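Conserved hypothetical protein (Streptococcus pyogenes, PDB 2EWC) is of unknown function but belongs to the highly conserved YjgF family and may act as an inhibitor of translation initiation. Local coordinates at residues 77-80 and 81-85. Numbering follows the deposited sequence.
Sequences PVME and KMIKE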
loop_
_atom_site.group_PDB
_atom_site.type_symbol
_atom_site.label_atom_id
_atom_site.label_comp_id
_atom_site.label_asym_id
_atom_site.label_seq_id
_atom_site.Cartn_x
_atom_site.Cartn_y
_atom_site.Cartn_z
ATOM N N PRO B 77 -23.776 7.783 17.138
ATOM C CA PRO B 77 -23.188 8.032 18.477
ATOM C C PRO B 77 -24.220 8.252 19.605
ATOM O O PRO B 77 -23.943 7.928 20.764
ATOM C CB PRO B 77 -22.337 9.311 18.294
ATOM C CG PRO B 77 -22.146 9.483 16.826
ATOM C CD PRO B 77 -23.323 8.772 16.139
ATOM N N VAL B 78 -25.387 8.808 19.283
ATOM C CA VAL B 78 -26.451 8.946 20.284
ATOM C C VAL B 78 -26.872 7.541 20.692
ATOM O O VAL B 78 -26.991 7.260 21.871
ATOM C CB VAL B 78 -27.675 9.743 19.758
ATOM C CG1 VAL B 78 -28.767 9.865 20.852
ATOM C CG2 VAL B 78 -27.244 11.145 19.234
HETATM N N MSE B 79 -27.088 6.660 19.713
HETATM C CA MSE B 79 -27.491 5.288 20.019
HETATM C C MSE B 79 -26.407 4.535 20.798
HETATM O O MSE B 79 -26.723 3.767 21.703
HETATM C CB MSE B 79 -27.895 4.503 18.750
HETATM C CG MSE B 79 -28.317 3.016 19.040
HETATM SE SE MSE B 79 -28.507 1.920 17.603
HETATM C CE MSE B 79 -26.819 1.970 16.946
ATOM N N GLU B 80 -25.147 4.732 20.409
ATOM C CA GLU B 80 -24.025 4.041 21.035
ATOM C C GLU B 80 -23.899 4.356 22.519
ATOM O O GLU B 80 -23.589 3.452 23.312
ATOM C CB GLU B 80 -22.716 4.383 20.337
ATOM C CG GLU B 80 -22.543 3.597 19.052
ATOM C CD GLU B 80 -21.212 3.864 18.389
ATOM O OE1 GLU B 80 -20.496 4.797 18.816
ATOM O OE2 GLU B 80 -20.884 3.136 17.435
ATOM N N LYS B 81 -24.133 5.624 22.881
ATOM C CA LYS B 81 -24.172 6.054 24.286
ATOM C C LYS B 81 -25.270 5.310 25.057
ATOM O O LYS B 81 -25.058 4.851 26.177
ATOM C CB LYS B 81 -24.401 7.578 24.398
ATOM C CG LYS B 81 -24.560 8.070 25.845
ATOM C CD LYS B 81 -24.922 9.587 25.976
ATOM C CE LYS B 81 -25.043 9.952 27.478
ATOM N NZ LYS B 81 -25.494 11.351 27.754
HETATM N N MSE B 82 -26.444 5.208 24.441
HETATM C CA MSE B 82 -27.598 4.570 25.061
HETATM C C MSE B 82 -27.418 3.053 25.188
HETATM O O MSE B 82 -27.873 2.439 26.156
HETATM C CB MSE B 82 -28.847 4.885 24.236
HETATM C CG MSE B 82 -29.951 5.574 25.016
HETATM SE SE MSE B 82 -29.487 7.034 26.031
HETATM C CE MSE B 82 -28.331 6.386 27.182
ATOM N N ILE B 83 -26.754 2.462 24.199
ATOM C CA ILE B 83 -26.410 1.046 24.223
ATOM C C ILE B 83 -25.493 0.736 25.424
ATOM O O ILE B 83 -25.739 -0.206 26.184
ATOM C CB ILE B 83 -25.770 0.616 22.894
ATOM C CG1 ILE B 83 -26.864 0.486 21.819
ATOM C CG2 ILE B 83 -24.999 -0.725 23.044
ATOM C CD1 ILE B 83 -26.311 0.229 20.413
ATOM N N LYS B 84 -24.469 1.567 25.608
ATOM C CA LYS B 84 -23.492 1.335 26.658
ATOM C C LYS B 84 -24.144 1.428 28.037
ATOM O O LYS B 84 -23.827 0.642 28.914
ATOM C CB LYS B 84 -22.262 2.229 26.482
ATOM C CG LYS B 84 -21.485 1.807 25.235
ATOM C CD LYS B 84 -20.134 2.411 25.122
ATOM C CE LYS B 84 -20.143 3.608 24.223
ATOM N NZ LYS B 84 -18.942 4.453 24.520
ATOM N N GLU B 85 -25.116 2.326 28.182
ATOM C CA GLU B 85 -25.877 2.457 29.431
ATOM C C GLU B 85 -26.887 1.320 29.683
ATOM O O GLU B 85 -27.130 0.944 30.829
ATOM C CB GLU B 85 -26.579 3.817 29.489
ATOM C CG GLU B 85 -25.615 5.026 29.601
ATOM C CD GLU B 85 -26.351 6.376 29.626
ATOM O OE1 GLU B 85 -27.612 6.343 29.678
ATOM O OE2 GLU B 85 -25.686 7.454 29.588
#
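One turn apart on the same helix, M79 and I83 meet through their aliphatic chains, which cross at a slant. The end of I83 reaches back toward the N-terminal turn, its CG1 lying beside the backbone N (chi1 -76°), and CD1 comes to 3.7 Å from CG of M79. In M79, a selenomethionine, the extended first two torsions carry SE to 3.9 Å from I83 CD1, and the bend at chi3 (61°) turns CE to the same distance from that methyl; CD1 of I83 thus touches CG, SE and CE of M79. In the backbone of the same turn, the amide N of I83 binds O of M79 at 2.8 Å, nearly in line with the carbonyl, and I83 CG1 packs 3.3 Å from that oxygen. One residue further along, K84 runs back alongside the carbonyl oxygen of E80: CG approaches E80 O to 3.3 Å, and a bend at chi3 (-98°) returns CE to 3.6 Å from it. The charged ends do not meet, E80 OE1 and K84 NZ being 5.9 Å apart. E80 instead forms a salt bridge with R13 of a second subunit, and K84 NZ makes a weak hydrogen bond to the backbone O of D12 on that same subunit. Within the beta-alpha-beta unit that joins strands 63-70 and 93-98 through helix 76-87, M79 and I83 pack on both strands, I83 also touches F46 of helix 38-54, and V78 and M82 lie against I42 and N43 of that neighbouring helix.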